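Local coordinates for cytosine deaminase (Klebsiella pneumoniae, PDB 4R85) that deaminates 5-methylcytosine as a metal-dependent hydrolase of the amidohydrolase fold, here with iron bound, at the interface of chains A and B. Coordinates in Å, arbitrary orientation; residue numbers count along the deposited sequence, not the author numbering. Chains: chain A/B, Cytosine deaminase.

Contact 1: the interface of chains A and B. Residues chain A 288, 331-332, 334, 336; chain B 272, 275-276, 315, 324.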
loop_
_atom_site.group_PDB
_atom_site.type_symbol
_atom_site.label_atom_id
_atom_site.label_comp_id
_atom_site.label_asym_id
_atom_site.label_seq_id
_atom_site.Cartn_x
_atom_site.Cartn_y
_atom_site.Cartn_z
ATOM N N ARG A 288 6.376 0.285 14.065
ATOM C CA ARG A 288 5.755 0.892 12.898
ATOM C C ARG A 288 6.106 2.365 12.803
ATOM O O ARG A 288 6.341 2.878 11.707
ATOM C CB ARG A 288 4.232 0.725 12.959
ATOM C CG ARG A 288 3.811 -0.733 12.809
ATOM C CD ARG A 288 2.357 -1.046 13.284
ATOM N NE ARG A 288 2.195 -2.492 13.187
ATOM C CZ ARG A 288 1.217 -3.118 12.546
ATOM N NH1 ARG A 288 0.223 -2.435 11.985
ATOM N NH2 ARG A 288 1.236 -4.441 12.496
ATOM N N HIS A 331 -4.123 -0.050 6.894
ATOM C CA HIS A 331 -3.403 -1.269 7.277
ATOM C C HIS A 331 -2.494 -1.031 8.485
ATOM O O HIS A 331 -2.561 -1.750 9.482
ATOM C CB HIS A 331 -2.533 -1.791 6.119
ATOM C CG HIS A 331 -3.299 -2.468 5.026
ATOM N ND1 HIS A 331 -4.088 -1.778 4.126
ATOM C CD2 HIS A 331 -3.372 -3.772 4.669
ATOM C CE1 HIS A 331 -4.629 -2.634 3.275
ATOM N NE2 HIS A 331 -4.212 -3.850 3.582
ATOM N N ILE A 332 -1.632 -0.022 8.386
ATOM C CA ILE A 332 -0.619 0.222 9.421
ATOM C C ILE A 332 -1.236 0.643 10.759
ATOM O O ILE A 332 -0.712 0.321 11.829
ATOM C CB ILE A 332 0.420 1.277 8.955
ATOM C CG1 ILE A 332 1.039 0.842 7.623
ATOM C CG2 ILE A 332 1.533 1.420 9.988
ATOM C CD1 ILE A 332 1.972 1.882 6.970
ATOM N N HIS A 334 -4.204 -0.232 11.863
ATOM C CA HIS A 334 -5.192 -1.220 12.315
ATOM C C HIS A 334 -6.608 -0.669 12.260
ATOM O O HIS A 334 -7.356 -0.734 13.236
ATOM C CB HIS A 334 -4.872 -1.725 13.728
ATOM C CG HIS A 334 -3.776 -2.741 13.764
ATOM N ND1 HIS A 334 -3.089 -3.055 14.917
ATOM C CD2 HIS A 334 -3.269 -3.537 12.792
ATOM C CE1 HIS A 334 -2.200 -3.998 14.653
ATOM N NE2 HIS A 334 -2.282 -4.300 13.369
ATOM N N LEU A 336 -8.921 -1.616 9.723
ATOM C CA LEU A 336 -9.601 -2.403 8.698
ATOM C C LEU A 336 -10.889 -3.030 9.223
ATOM O O LEU A 336 -11.377 -4.015 8.676
ATOM C CB LEU A 336 -8.666 -3.472 8.121
ATOM C CG LEU A 336 -7.562 -2.873 7.242
ATOM C CD1 LEU A 336 -6.767 -3.981 6.569
ATOM C CD2 LEU A 336 -8.160 -1.934 6.197
ATOM N N THR B 272 0.821 -7.285 3.441
ATOM C CA THR B 272 -0.463 -6.644 3.735
ATOM C C THR B 272 -1.236 -7.431 4.787
ATOM O O THR B 272 -1.923 -6.848 5.615
ATOM C CB THR B 272 -1.370 -6.456 2.489
ATOM O OG1 THR B 272 -1.639 -7.727 1.881
ATOM C CG2 THR B 272 -0.725 -5.526 1.483
ATOM N N ILE B 275 0.744 -7.056 8.359
ATOM C CA ILE B 275 0.636 -5.749 8.995
ATOM C C ILE B 275 -0.764 -5.620 9.630
ATOM O O ILE B 275 -0.954 -4.962 10.656
ATOM C CB ILE B 275 0.948 -4.595 8.008
ATOM C CG1 ILE B 275 1.218 -3.294 8.766
ATOM C CG2 ILE B 275 -0.145 -4.426 6.986
ATOM C CD1 ILE B 275 2.629 -3.238 9.362
ATOM N N HIS B 276 -1.731 -6.310 9.044
ATOM C CA HIS B 276 -3.099 -6.307 9.561
ATOM C C HIS B 276 -3.265 -7.219 10.793
ATOM O O HIS B 276 -3.780 -6.790 11.822
ATOM C CB HIS B 276 -4.047 -6.717 8.436
ATOM C CG HIS B 276 -5.439 -7.029 8.888
ATOM N ND1 HIS B 276 -6.240 -6.109 9.531
ATOM C CD2 HIS B 276 -6.172 -8.163 8.786
ATOM C CE1 HIS B 276 -7.410 -6.662 9.802
ATOM N NE2 HIS B 276 -7.394 -7.909 9.361
ATOM N N TYR B 315 -9.085 -11.054 6.477
ATOM C CA TYR B 315 -8.673 -9.839 5.779
ATOM C C TYR B 315 -9.775 -9.344 4.855
ATOM O O TYR B 315 -10.173 -10.048 3.926
ATOM C CB TYR B 315 -7.408 -10.153 4.975
ATOM C CG TYR B 315 -6.805 -8.981 4.241
ATOM C CD1 TYR B 315 -6.994 -8.827 2.873
ATOM C CD2 TYR B 315 -6.017 -8.047 4.910
ATOM C CE1 TYR B 315 -6.421 -7.767 2.182
ATOM C CE2 TYR B 315 -5.442 -6.976 4.225
ATOM C CZ TYR B 315 -5.650 -6.847 2.866
ATOM O OH TYR B 315 -5.086 -5.790 2.175
ATOM N N ARG B 324 0.285 -4.255 -5.621
ATOM C CA ARG B 324 -0.096 -3.543 -4.410
ATOM C C ARG B 324 0.637 -4.176 -3.229
ATOM O O ARG B 324 1.075 -3.484 -2.312
ATOM C CB ARG B 324 -1.625 -3.591 -4.195
ATOM C CG ARG B 324 -2.103 -2.799 -2.968
ATOM C CD ARG B 324 -3.625 -2.874 -2.754
ATOM N NE ARG B 324 -4.035 -4.211 -2.324
ATOM C CZ ARG B 324 -4.256 -4.559 -1.062
ATOM N NH1 ARG B 324 -4.144 -3.659 -0.091
ATOM N NH2 ARG B 324 -4.605 -5.805 -0.773
HETATM O O HOH W 1 -5.289 -3.340 9.938
#
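The phenol oxygen of B:Tyr315 is gripped from both chains. A:His331 reaches it with ring nitrogen NE2, which lies 2.6 Å from OH in a hydrogen bond that is nearly straight (167° at the hydrogen) and whose direction the model does not settle. From its own chain, B:Arg324 turns its guanidinium end-on and donates NH1 and NH2 to the same oxygen, which sits in the guanidinium plane; the NH2 to OH distance is 3.0 Å. If the arginine is charged, it would be expected to polarise the phenol and make OH a better donor to the histidine. The imidazole offers its edge to the tyrosine, and the two side chains cross at about a right angle. One imidazole face is covered by methyl CD1 of A:Leu336, 3.8 Å above the ring centre, while the ring carbon CD2 of A:His331, at the rim, faces the carbonyl O of B:Thr272 in the ring plane.

The second polar grip falls on the backbone carbonyl of B:Ile275, near the end of helix 271-277. A:Arg288, extended from CG to NE, takes this oxygen end-on with NH1 and NH2, the latter 2.9 Å from O. NH1 also bonds to the carbonyl of A:Ile332, which steadies the guanidinium from its own side. A:His334 NE2 adds a weak hydrogen bond to the same B:Ile275 oxygen. With CG1 anti to its backbone N (chi1 -164°), B:Ile275 carries CD1 over the centre of the guanidinium face, 3.5 Å from A:Arg288 CZ, and its other branch, CG2, packs on A:His331 CB.

B:His276 lies against A:Leu336, whose CD1 comes to ND1 and whose CB comes to CE1. The same ND1 bonds in the ring plane to water 1 at 3.0 Å, and that water's oxygen lies 3.2 Å from the backbone O of A:His331.

Contact 2: the interface of chains A and B. Residues chain A 327, 331, 336, 341, 381, 384-385; chain B 311, 316-319.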
loop_
_atom_site.group_PDB
_atom_site.type_symbol
_atom_site.label_atom_id
_atom_site.label_comp_id
_atom_site.label_asym_id
_atom_site.label_seq_id
_atom_site.Cartn_x
_atom_site.Cartn_y
_atom_site.Cartn_z
ATOM N N ASP A 327 -5.019 3.436 1.746
ATOM C CA ASP A 327 -4.862 1.993 1.898
ATOM C C ASP A 327 -3.768 1.671 2.933
ATOM O O ASP A 327 -3.984 0.903 3.889
ATOM C CB ASP A 327 -4.507 1.386 0.540
ATOM C CG ASP A 327 -4.517 -0.130 0.543
ATOM O OD1 ASP A 327 -3.553 -0.728 0.010
ATOM O OD2 ASP A 327 -5.498 -0.725 1.042
ATOM N N HIS A 331 -4.123 -0.050 6.894
ATOM C CA HIS A 331 -3.403 -1.269 7.277
ATOM C C HIS A 331 -2.494 -1.031 8.485
ATOM O O HIS A 331 -2.561 -1.750 9.482
ATOM C CB HIS A 331 -2.533 -1.791 6.119
ATOM C CG HIS A 331 -3.299 -2.468 5.026
ATOM N ND1 HIS A 331 -4.088 -1.778 4.126
ATOM C CD2 HIS A 331 -3.372 -3.772 4.669
ATOM C CE1 HIS A 331 -4.629 -2.634 3.275
ATOM N NE2 HIS A 331 -4.212 -3.850 3.582
ATOM N N LEU A 336 -8.921 -1.616 9.723
ATOM C CA LEU A 336 -9.601 -2.403 8.698
ATOM C C LEU A 336 -10.889 -3.030 9.223
ATOM O O LEU A 336 -11.377 -4.015 8.676
ATOM C CB LEU A 336 -8.666 -3.472 8.121
ATOM C CG LEU A 336 -7.562 -2.873 7.242
ATOM C CD1 LEU A 336 -6.767 -3.981 6.569
ATOM C CD2 LEU A 336 -8.160 -1.934 6.197
ATOM N N LEU A 341 -14.040 0.831 7.463
ATOM C CA LEU A 341 -14.081 0.790 5.998
ATOM C C LEU A 341 -15.288 1.508 5.384
ATOM O O LEU A 341 -15.191 2.069 4.292
ATOM C CB LEU A 341 -13.989 -0.659 5.499
ATOM C CG LEU A 341 -12.584 -1.264 5.648
ATOM C CD1 LEU A 341 -12.575 -2.760 5.355
ATOM C CD2 LEU A 341 -11.588 -0.551 4.750
ATOM N N TYR A 381 -15.846 1.554 0.975
ATOM C CA TYR A 381 -15.187 0.251 1.006
ATOM C C TYR A 381 -14.671 -0.168 -0.366
ATOM O O TYR A 381 -13.514 -0.565 -0.514
ATOM C CB TYR A 381 -16.161 -0.805 1.527
ATOM C CG TYR A 381 -15.661 -2.223 1.388
ATOM C CD1 TYR A 381 -14.731 -2.739 2.279
ATOM C CD2 TYR A 381 -16.123 -3.049 0.369
ATOM C CE1 TYR A 381 -14.275 -4.035 2.165
ATOM C CE2 TYR A 381 -15.673 -4.349 0.244
ATOM C CZ TYR A 381 -14.749 -4.837 1.149
ATOM O OH TYR A 381 -14.298 -6.131 1.038
ATOM N N VAL A 384 -11.615 2.042 -1.707
ATOM C CA VAL A 384 -10.272 1.690 -1.235
ATOM C C VAL A 384 -9.854 0.278 -1.667
ATOM O O VAL A 384 -8.681 0.033 -1.987
ATOM C CB VAL A 384 -10.083 1.913 0.303
ATOM C CG1 VAL A 384 -10.785 0.848 1.126
ATOM C CG2 VAL A 384 -8.577 1.949 0.654
ATOM N N ARG A 385 -10.811 -0.642 -1.711
ATOM C CA ARG A 385 -10.491 -2.013 -2.084
ATOM C C ARG A 385 -10.038 -2.094 -3.529
ATOM O O ARG A 385 -9.092 -2.819 -3.842
ATOM C CB ARG A 385 -11.677 -2.955 -1.897
ATOM C CG ARG A 385 -11.281 -4.412 -2.107
ATOM C CD ARG A 385 -12.473 -5.359 -2.039
ATOM N NE ARG A 385 -13.389 -5.174 -3.161
ATOM C CZ ARG A 385 -13.215 -5.688 -4.380
ATOM N NH1 ARG A 385 -14.116 -5.460 -5.333
ATOM N NH2 ARG A 385 -12.146 -6.427 -4.655
ATOM N N GLN B 311 -10.736 -10.916 0.733
ATOM C CA GLN B 311 -12.070 -10.762 1.318
ATOM C C GLN B 311 -12.499 -11.991 2.100
ATOM O O GLN B 311 -13.520 -12.595 1.800
ATOM C CB GLN B 311 -13.087 -10.422 0.229
ATOM C CG GLN B 311 -12.710 -9.196 -0.595
ATOM C CD GLN B 311 -13.767 -8.829 -1.632
ATOM O OE1 GLN B 311 -13.547 -8.957 -2.839
ATOM N NE2 GLN B 311 -14.904 -8.348 -1.165
ATOM N N PRO B 316 -10.281 -8.128 5.104
ATOM C CA PRO B 316 -11.518 -7.689 4.445
ATOM C C PRO B 316 -11.316 -7.129 3.037
ATOM O O PRO B 316 -12.290 -6.943 2.301
ATOM C CB PRO B 316 -12.033 -6.591 5.384
ATOM C CG PRO B 316 -10.767 -5.986 5.963
ATOM C CD PRO B 316 -9.818 -7.168 6.127
ATOM N N LEU B 317 -10.076 -6.858 2.670
ATOM C CA LEU B 317 -9.796 -6.236 1.378
ATOM C C LEU B 317 -9.283 -7.258 0.377
ATOM O O LEU B 317 -9.511 -8.459 0.545
ATOM C CB LEU B 317 -8.796 -5.088 1.557
ATOM C CG LEU B 317 -9.391 -3.916 2.353
ATOM C CD1 LEU B 317 -8.351 -2.803 2.558
ATOM C CD2 LEU B 317 -10.621 -3.377 1.644
ATOM N N GLY B 318 -8.595 -6.781 -0.662
ATOM C CA GLY B 318 -8.047 -7.659 -1.687
ATOM C C GLY B 318 -8.703 -7.499 -3.052
ATOM O O GLY B 318 -9.934 -7.432 -3.173
ATOM N N ASN B 319 -7.881 -7.436 -4.096
ATOM C CA ASN B 319 -8.414 -7.268 -5.446
ATOM C C ASN B 319 -7.676 -8.075 -6.517
ATOM O O ASN B 319 -8.005 -7.991 -7.701
ATOM C CB ASN B 319 -8.480 -5.783 -5.839
ATOM C CG ASN B 319 -7.102 -5.137 -5.951
ATOM O OD1 ASN B 319 -6.076 -5.812 -5.894
ATOM N ND2 ASN B 319 -7.079 -3.817 -6.108
HETATM O O HOH W 2 -7.788 -4.303 -1.944
#
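B:Leu317 pushes its forked tip into chain A, one methyl to each side. CD1 meets A:Leu336 CD2 at 3.7 Å and also comes to A:His331 CE1 obliquely from above the ring plane, on the face that A:Leu336 CD1 covers, while CD2 rests on A:Arg385 CB and on ring carbon CE1 of A:Tyr381. The fork reaches these partners with CG anti to its own carbonyl carbon (chi1 -67°). Beside it, the B:Pro316 ring sets CG against A:Leu341 CD1, 3.7 Å away, the two side chains crossing at about a right angle; the same CG lies against the backbone O of A:Leu336.

Direct hydrogen bonds from chain A fasten the backbone of this loop. The phenol OH of A:Tyr381 donates to the carbonyl O of B:Pro316 at 2.5 Å, arriving almost in line with the C=O, and the oxygen lies in the plane of the tyrosine ring. A:Arg385 donates NH2 to B:Gly318 O at 2.8 Å, with that oxygen in the guanidinium plane. Its chain bends at chi3 (68°), and CG and CD run alongside the glycine carbonyl before the guanidinium turns to it. B:Gln311 lays its amide nearly parallel to the guanidinium, the planes 17° apart, with OE1 over the rim of one face. Its NE2 lies 3.2 Å from A:Tyr381 OH, but the phenol oxygen stands well above the amide plane, so any hydrogen bond here is weak at best.

Further out, water 2 joins the backbone N of B:Gly318 to the carbonyl of A:Arg385, with the water oxygen 2.7 Å from that carbonyl O. On the other flank, A:His331 ND1 donates to the backbone O of A:Asp327 one helical turn earlier, at 2.7 Å, which fixes the imidazole rotation and presents CE1 to the leucine. The site seats the 316-318 loop of one subunit against helix 380-386 of the other, helping to hold together a two-fold pair that is probably the working dimer.

Contact 1 and contact 2 lie side by side, the centres of their C-alpha atoms about 9 Å apart, and A:His331 and A:Leu336 belong to both. On chain A, helix 322-332 runs through the two; on chain B, consecutive residues 315 and 316 carry the loop from contact 1 into contact 2, so a shift in one would likely be felt in the other. That loop directly follows B:Trp314 of the 5-methylcytosine pocket and closely follows B:Asp308 and B:Ser309, which suggests that pairing may steady the active site. Two-fold symmetry repeats both contacts with the chains exchanged, giving each subunit both roles.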